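Local coordinates for PH1570-like domain-containing protein (Pyrococcus horikoshii, PDB 2HQ4) that is of unknown function but belongs to the PH1570 family and combines a long antiparallel sheet with several helices, at residues I113-E117 with A118-K122; N152-L155 with K156-K160. All coordinates share one frame; numbering follows the deposited sequence.

Contact 1 (I113-E117 with A118-K122); sequences IKIEE and AKIYK
The carbonyl oxygen of I115 takes a backbone bond and a water. A118 N donates to I115 O at 2.8 Å, with an N-H...O angle of 158°. The donor stands above the carbonyl plane. A water lies 3.1 Å from I115 O and 2.6 Å from A118 O and hydrogen-bonds to each as donor, though other acceptors may compete for its protons. The methyl of A118 lies close by, its CB 3.2 Å from I115 O. One residue earlier the same spacing recurs, E117 N bonding to K114 O at 3.1 Å.

The apolar part is one contact. I115 CG2 meets I120 CD1 at 4.1 Å, and the two side chains cross at about a right angle. I115 has CG2 anti to its backbone N (CG1 at chi1 -67°), which leaves this methyl to meet I120. I115 also packs on I97, L100 and I104 of helix 94-107, and I120 on A129. At the exposed surface, K114 NZ and E116 OE2 form a salt bridge at 3.5 Å. Successive i to i+3 bonds of this kind mark a short 3-10 turn, here leading directly into strand 119-123 of the antiparallel sheet.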
loop_
_atom_site.group_PDB
_atom_site.type_symbol
_atom_site.label_atom_id
_atom_site.label_comp_id
_atom_site.label_asym_id
_atom_site.label_seq_id
_atom_site.Cartn_x
_atom_site.Cartn_y
_atom_site.Cartn_z
ATOM N N ILE A 113 -5.396 0.471 14.806
ATOM C CA ILE A 113 -5.740 1.503 13.856
ATOM C C ILE A 113 -6.919 2.258 14.467
ATOM O O ILE A 113 -7.966 1.674 14.748
ATOM C CB ILE A 113 -6.217 0.899 12.526
ATOM C CG1 ILE A 113 -5.235 -0.170 12.012
ATOM C CG2 ILE A 113 -6.472 1.993 11.495
ATOM C CD1 ILE A 113 -3.891 0.368 11.530
ATOM N N LYS A 114 -6.766 3.546 14.682
ATOM C CA LYS A 114 -7.927 4.304 15.099
ATOM C C LYS A 114 -8.356 5.214 13.976
ATOM O O LYS A 114 -7.698 6.198 13.660
ATOM C CB LYS A 114 -7.657 5.079 16.388
ATOM C CG LYS A 114 -7.610 4.204 17.637
ATOM C CD LYS A 114 -7.617 5.089 18.877
ATOM C CE LYS A 114 -8.357 4.436 20.025
ATOM N NZ LYS A 114 -9.119 5.457 20.813
ATOM N N ILE A 115 -9.471 4.852 13.371
ATOM C CA ILE A 115 -10.024 5.597 12.246
ATOM C C ILE A 115 -10.219 7.084 12.568
ATOM O O ILE A 115 -10.037 7.922 11.700
ATOM C CB ILE A 115 -11.328 4.926 11.739
ATOM C CG1 ILE A 115 -10.992 3.564 11.115
ATOM C CG2 ILE A 115 -12.103 5.821 10.717
ATOM C CD1 ILE A 115 -10.060 3.615 9.862
ATOM N N GLU A 116 -10.559 7.411 13.819
ATOM C CA GLU A 116 -10.856 8.817 14.185
ATOM C C GLU A 116 -9.635 9.763 14.094
ATOM O O GLU A 116 -9.767 10.979 14.051
ATOM C CB GLU A 116 -11.567 8.894 15.553
ATOM C CG GLU A 116 -10.656 8.856 16.750
ATOM C CD GLU A 116 -10.177 7.469 17.097
ATOM O OE1 GLU A 116 -10.776 6.460 16.621
ATOM O OE2 GLU A 116 -9.188 7.392 17.860
ATOM N N GLU A 117 -8.446 9.190 14.018
ATOM C CA GLU A 117 -7.244 9.973 13.762
ATOM C C GLU A 117 -6.949 10.173 12.266
ATOM O O GLU A 117 -6.019 10.906 11.899
ATOM C CB GLU A 117 -6.057 9.291 14.442
ATOM C CG GLU A 117 -6.222 9.188 15.965
ATOM C CD GLU A 117 -4.981 8.643 16.631
ATOM O OE1 GLU A 117 -4.664 7.432 16.435
ATOM O OE2 GLU A 117 -4.319 9.436 17.341
ATOM N N ALA A 118 -7.737 9.538 11.405
ATOM C CA ALA A 118 -7.499 9.603 9.963
ATOM C C ALA A 118 -8.180 10.797 9.304
ATOM O O ALA A 118 -9.192 11.312 9.785
ATOM C CB ALA A 118 -7.948 8.313 9.287
ATOM N N LYS A 119 -7.632 11.206 8.171
ATOM C CA LYS A 119 -8.365 12.084 7.284
ATOM C C LYS A 119 -9.307 11.248 6.379
ATOM O O LYS A 119 -8.883 10.231 5.786
ATOM C CB LYS A 119 -7.386 12.926 6.493
ATOM C CG LYS A 119 -8.025 14.090 5.812
ATOM C CD LYS A 119 -7.010 15.170 5.560
ATOM C CE LYS A 119 -7.464 16.064 4.401
ATOM N NZ LYS A 119 -8.653 16.845 4.822
ATOM N N ILE A 120 -10.580 11.654 6.300
ATOM C CA ILE A 120 -11.569 10.873 5.582
ATOM C C ILE A 120 -11.945 11.549 4.282
ATOM O O ILE A 120 -12.160 12.780 4.256
ATOM C CB ILE A 120 -12.863 10.609 6.443
ATOM C CG1 ILE A 120 -12.521 10.120 7.866
ATOM C CG2 ILE A 120 -13.810 9.647 5.717
ATOM C CD1 ILE A 120 -11.680 8.800 7.953
ATOM N N TYR A 121 -12.012 10.763 3.205
ATOM C CA TYR A 121 -12.399 11.275 1.906
ATOM C C TYR A 121 -13.557 10.461 1.340
ATOM O O TYR A 121 -13.630 9.243 1.559
ATOM C CB TYR A 121 -11.241 11.253 0.907
ATOM C CG TYR A 121 -9.962 11.958 1.331
ATOM C CD1 TYR A 121 -9.647 13.246 0.855
ATOM C CD2 TYR A 121 -9.041 11.314 2.171
ATOM C CE1 TYR A 121 -8.439 13.875 1.221
ATOM C CE2 TYR A 121 -7.856 11.927 2.563
ATOM C CZ TYR A 121 -7.561 13.205 2.091
ATOM O OH TYR A 121 -6.369 13.759 2.467
ATOM N N LYS A 122 -14.459 11.112 0.617
ATOM C CA LYS A 122 -15.495 10.363 -0.094
ATOM C C LYS A 122 -15.056 10.128 -1.541
ATOM O O LYS A 122 -14.620 11.045 -2.239
ATOM C CB LYS A 122 -16.857 11.061 -0.028
ATOM C CG LYS A 122 -18.049 10.128 -0.369
ATOM C CD LYS A 122 -19.413 10.839 -0.329
ATOM C CE LYS A 122 -19.973 10.966 1.091
ATOM N NZ LYS A 122 -21.421 11.348 1.121
HETATM O O HOH W 1 -11.343 10.722 11.159
#

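Contact 2 (N152-L155 with K156-K160); sequences NKIL and KYIWK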
loop_
_atom_site.group_PDB
_atom_site.type_symbol
_atom_site.label_atom_id
_atom_site.label_comp_id
_atom_site.label_asym_id
_atom_site.label_seq_id
_atom_site.Cartn_x
_atom_site.Cartn_y
_atom_site.Cartn_z
ATOM N N ASN A 152 1.159 8.877 -0.261
ATOM C CA ASN A 152 0.997 9.290 -1.675
ATOM C C ASN A 152 1.425 8.247 -2.692
ATOM O O ASN A 152 0.868 8.198 -3.782
ATOM C CB ASN A 152 1.725 10.625 -1.983
ATOM C CG ASN A 152 1.298 11.754 -0.998
ATOM O OD1 ASN A 152 0.609 12.715 -1.385
ATOM N ND2 ASN A 152 1.667 11.599 0.267
ATOM N N LYS A 153 2.437 7.477 -2.343
ATOM C CA LYS A 153 2.941 6.386 -3.184
ATOM C C LYS A 153 1.857 5.310 -3.381
ATOM O O LYS A 153 1.788 4.681 -4.452
ATOM C CB LYS A 153 4.157 5.767 -2.538
ATOM C CG LYS A 153 5.370 6.764 -2.410
ATOM C CD LYS A 153 6.565 6.019 -1.789
ATOM C CE LYS A 153 7.825 6.919 -1.589
ATOM N NZ LYS A 153 7.940 8.072 -2.528
ATOM N N ILE A 154 1.076 5.076 -2.330
ATOM C CA ILE A 154 -0.070 4.135 -2.352
ATOM C C ILE A 154 -1.257 4.721 -3.062
ATOM O O ILE A 154 -1.850 4.062 -3.938
ATOM C CB ILE A 154 -0.459 3.658 -0.908
ATOM C CG1 ILE A 154 0.675 2.846 -0.280
ATOM C CG2 ILE A 154 -1.751 2.779 -0.882
ATOM C CD1 ILE A 154 0.596 2.813 1.263
ATOM N N LEU A 155 -1.600 5.965 -2.721
ATOM C CA LEU A 155 -2.818 6.612 -3.197
ATOM C C LEU A 155 -2.834 6.686 -4.719
ATOM O O LEU A 155 -3.908 6.645 -5.332
ATOM C CB LEU A 155 -2.952 8.012 -2.602
ATOM C CG LEU A 155 -3.307 8.152 -1.116
ATOM C CD1 LEU A 155 -3.237 9.643 -0.660
ATOM C CD2 LEU A 155 -4.685 7.533 -0.871
ATOM N N LYS A 156 -1.636 6.737 -5.310
ATOM C CA LYS A 156 -1.474 6.837 -6.776
ATOM C C LYS A 156 -2.019 5.590 -7.523
ATOM O O LYS A 156 -2.442 5.681 -8.689
ATOM C CB LYS A 156 -0.002 7.059 -7.097
ATOM C CG LYS A 156 0.357 7.029 -8.565
ATOM C CD LYS A 156 1.836 7.374 -8.792
ATOM C CE LYS A 156 2.271 8.552 -7.935
ATOM N NZ LYS A 156 3.687 8.894 -8.229
ATOM N N TYR A 157 -2.026 4.450 -6.841
ATOM C CA TYR A 157 -2.260 3.162 -7.505
ATOM C C TYR A 157 -3.446 2.382 -6.979
ATOM O O TYR A 157 -3.767 1.299 -7.519
ATOM C CB TYR A 157 -1.019 2.280 -7.421
ATOM C CG TYR A 157 0.154 2.887 -8.138
ATOM C CD1 TYR A 157 0.102 3.127 -9.509
ATOM C CD2 TYR A 157 1.321 3.195 -7.451
ATOM C CE1 TYR A 157 1.195 3.683 -10.177
ATOM C CE2 TYR A 157 2.415 3.752 -8.107
ATOM C CZ TYR A 157 2.336 3.992 -9.455
ATOM O OH TYR A 157 3.421 4.534 -10.091
ATOM N N ILE A 158 -4.116 2.903 -5.959
ATOM C CA ILE A 158 -5.168 2.072 -5.327
ATOM C C ILE A 158 -6.431 1.972 -6.133
ATOM O O ILE A 158 -7.330 1.186 -5.781
ATOM C CB ILE A 158 -5.576 2.518 -3.898
ATOM C CG1 ILE A 158 -6.050 3.981 -3.887
ATOM C CG2 ILE A 158 -4.502 2.154 -2.885
ATOM C CD1 ILE A 158 -6.616 4.415 -2.504
ATOM N N TRP A 159 -6.531 2.782 -7.183
ATOM C CA TRP A 159 -7.758 2.779 -8.000
ATOM C C TRP A 159 -7.632 1.889 -9.197
ATOM O O TRP A 159 -8.627 1.595 -9.845
ATOM C CB TRP A 159 -8.131 4.193 -8.425
ATOM C CG TRP A 159 -8.338 5.023 -7.252
ATOM C CD1 TRP A 159 -7.584 6.091 -6.863
ATOM C CD2 TRP A 159 -9.344 4.836 -6.235
ATOM N NE1 TRP A 159 -8.068 6.595 -5.679
ATOM C CE2 TRP A 159 -9.146 5.848 -5.272
ATOM C CE3 TRP A 159 -10.399 3.921 -6.057
ATOM C CZ2 TRP A 159 -9.958 5.971 -4.130
ATOM C CZ3 TRP A 159 -11.214 4.040 -4.918
ATOM C CH2 TRP A 159 -10.993 5.070 -3.982
ATOM N N LYS A 160 -6.397 1.497 -9.497
ATOM C CA LYS A 160 -6.063 0.742 -10.690
ATOM C C LYS A 160 -6.209 -0.792 -10.584
ATOM O O LYS A 160 -6.270 -1.467 -11.616
ATOM C CB LYS A 160 -4.637 1.087 -11.151
ATOM C CG LYS A 160 -4.535 2.142 -12.237
ATOM C CD LYS A 160 -3.605 1.633 -13.360
ATOM C CE LYS A 160 -3.167 2.733 -14.343
ATOM N NZ LYS A 160 -2.401 3.832 -13.658
#
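Y157 N donates to I154 O at 2.9 Å in a nearly straight bond, with an N-H...O angle of 164°. K156 N reaches N152 O at 3.3 Å, a longer bond bent to 140°. The first spans three residues and the second four. Helix 150-155 thus ends by tightening from an alpha-helical bond to a 3-10-like one, and the chain leaves it in a further turn.

K156 has CG anti to the backbone N (chi1 173°), which lays CG over the centre of one face of the Y157 ring, 3.7 Å above its plane. Both polar ends go to E49 of helix 40-55: K156 NZ by a salt bridge, Y157 OH by a hydrogen bond. At the same ring, K153 O lies 3.4 Å from Y157 CD2.

I158 points back toward the helix end. Its CG2 presses on I154 CG2 at 3.5 Å, tighter than usual for two methyls. Its CD1 lies 4.0 Å from L155 CD2, with the two side chains side by side and pointing the same way. With an alanine here, the methyls that meet I154 and L155 are gone, and a gap is likely to open between the turn and the helix end. I158 CG1 also lies over one face of the W159 ring, offset toward its rim.

How the contacts relate
Contact 1 comes first along the chain and contact 2 close to the C-terminus. Between them run strands 126-130, 134-136 and 141-145, so the two are in series and not interleaved. Their centres are about 17 Å apart and their nearest atoms about 6 Å, without touching. Contact 1 runs into strand 119-123 of the antiparallel sheet. Contact 2, at the end of helix 150-155, packs on the sheet through I154, L155 and I158. Strand 126-130 is common to both: I120 and Y121 touch it from contact 1, L155 and I158 from contact 2. This shared strand joins the two sites through one sheet, with helix 94-107 beside contact 1 and helix 40-55 beside contact 2.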